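Ornithine cyclodeaminase (Methanococcus maripaludis S2, PDB 3C2Q) catalyses the conversion of L-ornithine to L-proline with release of ammonia, using NAD(+) as cofactor. Local coordinates at residues 12-17 with 77-82; 24-29 with 51-56. All coordinates share one frame; numbering follows the deposited sequence.

Contact 1: 12-17 with 77-82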
loop_
_atom_site.group_PDB
_atom_site.type_symbol
_atom_site.label_atom_id
_atom_site.label_comp_id
_atom_site.label_asym_id
_atom_site.label_seq_id
_atom_site.Cartn_x
_atom_site.Cartn_y
_atom_site.Cartn_z
ATOM N N ASN B 12 -19.019 41.152 6.278
ATOM C CA ASN B 12 -20.288 41.193 5.574
ATOM C C ASN B 12 -21.170 40.013 5.964
ATOM O O ASN B 12 -20.719 38.856 5.974
ATOM C CB ASN B 12 -20.068 41.241 4.067
ATOM C CG ASN B 12 -19.325 42.509 3.623
ATOM O OD1 ASN B 12 -18.194 42.438 3.124
ATOM N ND2 ASN B 12 -19.954 43.680 3.822
ATOM N N LEU B 13 -22.427 40.318 6.287
ATOM C CA LEU B 13 -23.395 39.329 6.710
ATOM C C LEU B 13 -24.661 39.429 5.884
ATOM O O LEU B 13 -25.124 40.535 5.559
ATOM C CB LEU B 13 -23.728 39.491 8.194
ATOM C CG LEU B 13 -22.582 39.656 9.192
ATOM C CD1 LEU B 13 -23.108 40.025 10.559
ATOM C CD2 LEU B 13 -21.716 38.414 9.275
ATOM N N LYS B 14 -25.224 38.277 5.531
ATOM C CA LYS B 14 -26.486 38.221 4.783
ATOM C C LYS B 14 -27.306 37.095 5.387
ATOM O O LYS B 14 -26.724 36.060 5.780
ATOM C CB LYS B 14 -26.264 37.947 3.298
ATOM C CG LYS B 14 -25.424 38.975 2.531
ATOM C CD LYS B 14 -26.260 40.024 1.807
ATOM C CE LYS B 14 -26.459 41.279 2.655
ATOM N NZ LYS B 14 -27.111 42.405 1.875
ATOM N N PRO B 15 -28.649 37.278 5.474
ATOM C CA PRO B 15 -29.512 36.248 6.079
ATOM C C PRO B 15 -29.770 35.104 5.101
ATOM O O PRO B 15 -29.867 35.334 3.890
ATOM C CB PRO B 15 -30.822 37.007 6.366
ATOM C CG PRO B 15 -30.875 38.043 5.272
ATOM C CD PRO B 15 -29.433 38.459 5.031
ATOM N N ALA B 16 -29.866 33.884 5.631
ATOM C CA ALA B 16 -30.204 32.708 4.813
ATOM C C ALA B 16 -31.634 32.873 4.285
ATOM O O ALA B 16 -32.531 33.201 5.051
ATOM C CB ALA B 16 -30.113 31.436 5.646
ATOM N N LEU B 17 -31.842 32.633 2.998
ATOM C CA LEU B 17 -33.178 32.804 2.419
ATOM C C LEU B 17 -34.121 31.639 2.713
ATOM O O LEU B 17 -35.340 31.816 2.717
ATOM C CB LEU B 17 -33.096 33.083 0.918
ATOM C CG LEU B 17 -32.444 34.431 0.544
ATOM C CD1 LEU B 17 -32.807 34.802 -0.876
ATOM C CD2 LEU B 17 -32.860 35.567 1.503
ATOM N N VAL B 77 -25.323 34.881 7.880
ATOM C CA VAL B 77 -24.197 34.068 7.400
ATOM C C VAL B 77 -23.092 35.021 6.947
ATOM O O VAL B 77 -23.334 36.028 6.250
ATOM C CB VAL B 77 -24.645 33.141 6.229
ATOM C CG1 VAL B 77 -23.433 32.390 5.607
ATOM C CG2 VAL B 77 -25.720 32.159 6.710
ATOM N N LEU B 78 -21.883 34.722 7.399
ATOM C CA LEU B 78 -20.694 35.425 6.978
ATOM C C LEU B 78 -20.488 35.236 5.481
ATOM O O LEU B 78 -20.452 34.081 4.991
ATOM C CB LEU B 78 -19.485 34.898 7.769
ATOM C CG LEU B 78 -18.093 35.384 7.315
ATOM C CD1 LEU B 78 -17.874 36.819 7.744
ATOM C CD2 LEU B 78 -17.006 34.515 7.928
ATOM N N ILE B 79 -20.347 36.367 4.768
ATOM C CA ILE B 79 -20.134 36.410 3.335
ATOM C C ILE B 79 -18.764 36.978 3.041
ATOM O O ILE B 79 -18.331 37.945 3.687
ATOM C CB ILE B 79 -21.188 37.306 2.610
ATOM C CG1 ILE B 79 -22.609 36.834 2.891
ATOM C CG2 ILE B 79 -20.928 37.359 1.108
ATOM C CD1 ILE B 79 -22.899 35.369 2.634
ATOM N N GLY B 80 -18.088 36.363 2.067
ATOM C CA GLY B 80 -16.729 36.765 1.659
ATOM C C GLY B 80 -15.646 36.601 2.713
ATOM O O GLY B 80 -15.825 35.894 3.719
ATOM N N HIS B 81 -14.532 37.301 2.513
ATOM C CA HIS B 81 -13.352 37.106 3.362
ATOM C C HIS B 81 -12.899 38.318 4.182
ATOM O O HIS B 81 -11.886 38.233 4.899
ATOM C CB HIS B 81 -12.184 36.548 2.535
ATOM C CG HIS B 81 -12.430 35.169 1.989
ATOM N ND1 HIS B 81 -13.358 34.913 1.003
ATOM C CD2 HIS B 81 -11.849 33.980 2.277
ATOM C CE1 HIS B 81 -13.348 33.622 0.715
ATOM N NE2 HIS B 81 -12.445 33.032 1.479
ATOM N N ASN B 82 -13.659 39.421 4.111
ATOM C CA ASN B 82 -13.359 40.620 4.911
ATOM C C ASN B 82 -13.810 40.492 6.343
ATOM O O ASN B 82 -14.819 39.842 6.619
ATOM C CB ASN B 82 -14.039 41.865 4.327
ATOM C CG ASN B 82 -13.500 42.252 2.950
ATOM O OD1 ASN B 82 -14.227 42.869 2.158
ATOM N ND2 ASN B 82 -12.237 41.894 2.654
HETATM O O HOH W 1 -17.003 39.626 5.093
#

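Contact 2: 24-29 with 51-56. With IMD (imidazole), chain G.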
loop_
_atom_site.group_PDB
_atom_site.type_symbol
_atom_site.label_atom_id
_atom_site.label_comp_id
_atom_site.label_asym_id
_atom_site.label_seq_id
_atom_site.Cartn_x
_atom_site.Cartn_y
_atom_site.Cartn_z
ATOM N N ASP B 24 -25.131 33.735 -1.819
ATOM C CA ASP B 24 -23.935 33.699 -2.626
ATOM C C ASP B 24 -22.762 34.374 -1.935
ATOM O O ASP B 24 -22.946 35.355 -1.198
ATOM C CB ASP B 24 -24.132 34.345 -3.998
ATOM C CG ASP B 24 -22.860 34.295 -4.823
ATOM O OD1 ASP B 24 -22.243 33.194 -4.918
ATOM O OD2 ASP B 24 -22.444 35.353 -5.342
ATOM N N GLY B 25 -21.565 33.832 -2.169
ATOM C CA GLY B 25 -20.348 34.376 -1.594
ATOM C C GLY B 25 -20.123 33.968 -0.152
ATOM O O GLY B 25 -19.156 34.389 0.445
ATOM N N PHE B 26 -20.990 33.129 0.410
ATOM C CA PHE B 26 -20.775 32.648 1.783
ATOM C C PHE B 26 -19.370 32.080 2.006
ATOM O O PHE B 26 -18.804 31.430 1.115
ATOM C CB PHE B 26 -21.829 31.621 2.190
ATOM C CG PHE B 26 -21.662 30.258 1.543
ATOM C CD1 PHE B 26 -20.884 29.276 2.154
ATOM C CD2 PHE B 26 -22.316 29.955 0.357
ATOM C CE1 PHE B 26 -20.739 28.020 1.569
ATOM C CE2 PHE B 26 -22.196 28.702 -0.236
ATOM C CZ PHE B 26 -21.396 27.726 0.382
ATOM N N TYR B 27 -18.822 32.361 3.179
ATOM C CA TYR B 27 -17.517 31.879 3.595
ATOM C C TYR B 27 -17.654 30.411 4.037
ATOM O O TYR B 27 -18.582 30.040 4.802
ATOM C CB TYR B 27 -16.965 32.743 4.736
ATOM C CG TYR B 27 -15.610 32.292 5.295
ATOM C CD1 TYR B 27 -14.424 32.560 4.613
ATOM C CD2 TYR B 27 -15.530 31.612 6.504
ATOM C CE1 TYR B 27 -13.188 32.156 5.121
ATOM C CE2 TYR B 27 -14.302 31.208 7.030
ATOM C CZ TYR B 27 -13.146 31.477 6.335
ATOM O OH TYR B 27 -11.958 31.093 6.886
ATOM N N SER B 28 -16.757 29.581 3.500
ATOM C CA SER B 28 -16.705 28.155 3.857
ATOM C C SER B 28 -15.460 27.964 4.725
ATOM O O SER B 28 -14.373 28.330 4.314
ATOM C CB SER B 28 -16.644 27.294 2.586
ATOM O OG SER B 28 -16.725 25.919 2.906
ATOM N N THR B 29 -15.634 27.434 5.936
ATOM C CA THR B 29 -14.627 27.506 6.969
ATOM C C THR B 29 -13.444 26.547 6.701
ATOM O O THR B 29 -13.593 25.528 6.003
ATOM C CB THR B 29 -15.217 27.126 8.336
ATOM O OG1 THR B 29 -15.926 25.883 8.204
ATOM C CG2 THR B 29 -16.230 28.218 8.835
ATOM N N ASP B 51 -15.367 23.227 6.324
ATOM C CA ASP B 51 -16.449 22.922 5.378
ATOM C C ASP B 51 -17.828 23.218 5.982
ATOM O O ASP B 51 -18.819 22.511 5.734
ATOM C CB ASP B 51 -16.359 21.440 4.908
ATOM C CG ASP B 51 -15.101 21.149 4.117
ATOM O OD1 ASP B 51 -14.427 22.092 3.614
ATOM O OD2 ASP B 51 -14.782 19.943 3.963
ATOM N N ALA B 52 -17.874 24.264 6.802
ATOM C CA ALA B 52 -19.107 24.706 7.420
ATOM C C ALA B 52 -19.238 26.240 7.259
ATOM O O ALA B 52 -18.450 26.883 6.563
ATOM C CB ALA B 52 -19.147 24.294 8.898
ATOM N N VAL B 53 -20.258 26.819 7.876
ATOM C CA VAL B 53 -20.435 28.267 7.706
ATOM C C VAL B 53 -20.383 28.983 9.050
ATOM O O VAL B 53 -20.522 28.374 10.122
ATOM C CB VAL B 53 -21.738 28.656 6.920
ATOM C CG1 VAL B 53 -21.747 28.028 5.548
ATOM C CG2 VAL B 53 -22.948 28.257 7.683
ATOM N N ILE B 54 -20.203 30.290 8.991
ATOM C CA ILE B 54 -20.184 31.035 10.224
ATOM C C ILE B 54 -21.496 31.814 10.369
ATOM O O ILE B 54 -21.844 32.635 9.498
ATOM C CB ILE B 54 -18.947 31.927 10.283
ATOM C CG1 ILE B 54 -17.692 31.016 10.358
ATOM C CG2 ILE B 54 -19.032 32.920 11.482
ATOM C CD1 ILE B 54 -16.367 31.762 10.477
ATOM N N VAL B 55 -22.214 31.528 11.446
ATOM C CA VAL B 55 -23.490 32.187 11.712
ATOM C C VAL B 55 -23.207 33.174 12.853
ATOM O O VAL B 55 -22.624 32.803 13.873
ATOM C CB VAL B 55 -24.587 31.156 12.044
ATOM C CG1 VAL B 55 -25.876 31.799 12.607
ATOM C CG2 VAL B 55 -24.896 30.312 10.790
ATOM N N VAL B 56 -23.589 34.428 12.630
ATOM C CA VAL B 56 -23.368 35.513 13.593
ATOM C C VAL B 56 -24.704 35.941 14.241
ATOM O O VAL B 56 -25.757 36.001 13.570
ATOM C CB VAL B 56 -22.678 36.712 12.896
ATOM C CG1 VAL B 56 -22.364 37.834 13.885
ATOM C CG2 VAL B 56 -21.398 36.249 12.194
HETATM N N1 IMD G . -9.930 31.419 5.054
HETATM C C2 IMD G . -10.028 30.373 4.190
HETATM N N3 IMD G . -9.062 30.520 3.235
HETATM C C4 IMD G . -8.408 31.683 3.472
HETATM C C5 IMD G . -8.953 32.245 4.613
HETATM O O HOH W 2 -20.068 31.638 6.426
HETATM O O HOH W 3 -14.201 24.810 3.296
#

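Contact 1: 12-17 with 77-82
Leu13 and Leu78 form a non-hydrogen-bonded antiparallel pair where strand 12-15 is laid along strand 76-79 as the outermost strand, within this chain, of a mixed beta-sheet. Next to them Lys14 and Val77 make the hydrogen-bonded pair: Lys14 N gives to Val77 O at 3.0 Å, and Val77 N returns a straighter bond to Lys14 O at 2.8 Å, 170° at the hydrogen. Further along, Ile79 N donates to Asn12 O at 2.8 Å. A water carries the link further, accepting from Asn12 N and donating to both Ile79 O (2.6 Å) and Asn82 O.

The side chains divide between two faces. On one, the methyl CD2 of Leu13 lies 3.9 Å from Leu78 CA. On the other, Lys14 and Ile79 meet diagonally, Lys14 CG 3.6 Å from Ile79 CG1. Lysine suits this exposed edge: its CG covers the isoleucine, while bends at chi2 (-96°) and chi3 (94°) lead the chain away, probably leaving the ammonium in solvent.

Strand 53-57 continues the sheet beyond 76-79, with Val56 touching Leu13 and Ile54 touching Leu78; on the side of Lys14 and Ile79, Pro23 of the loop after strand 12-15 touches both.

Contact 2: 24-29 with 51-56
Thr29 bonds to Asp51 and Ala52 where the extended, irregular segment 24-29 meets the chain leading into strand 53-57 of the mixed sheet.

Backbone bonds come first: Thr29 N donates to Ala52 O at 2.9 Å, and Asp51 N reaches Thr29 O at 2.9 Å from 40° above the carbonyl plane. The threonine side chain adds a third. With chi1 at 50°, OG1 sits between its own backbone N and carbonyl carbon, where it accepts from Ala52 N at 2.9 Å while also bonding Lys49 O, so this buried hydroxyl has two partners.

Among apolar contacts, the other branch of Thr29, CG2, presses on Ile54 CG1 at 3.5 Å; a beta-branched threonine thus serves both chemistries. Phe26 and Val53 cross at about a right angle, CD1 to CG1 3.7 Å, and the phenylalanine ring also stacks on Tyr206 of the second subunit. Tyr27 lies alongside Ile54, CE2 4.1 Å from CD1, and its OH accepts from N1 of a bound imidazole, probably from the crystallisation liquor, at 2.8 Å; an alanine in place of Tyr27 would probably open a gap beside Ile54 CD1 and leave the imidazole N-H without this acceptor.

Two waters add to these bonds. One bridges Tyr27 O and Ile54 N; another donates to Thr29 O and to Asp51 OD1 and accepts from Ser28 OG at 2.8 Å.

In the fold
Both contacts reach the same mixed sheet, and their centres are about 7 Å apart. Contact 1 is partly buried at the sheet's edge, and its chemistry is regular antiparallel backbone bonding with an exposed lysine. Contact 2 is wholly buried and partly covered by other subunits; there an irregular loop meets the approach to strand 53-57 through two backbone bonds supplemented by a side-chain hydroxyl, apolar packing and bridging waters. In the chain, contact 2 is nested within the loop closed by contact 1. Strands 76-79 and 53-57 are neighbours, Leu78 N lying 3.0 Å from Ile54 O, probably hydrogen-bonded; the two loops also meet, Gly80 N lying 2.8 Å from Gly25 O, again a probable hydrogen bond.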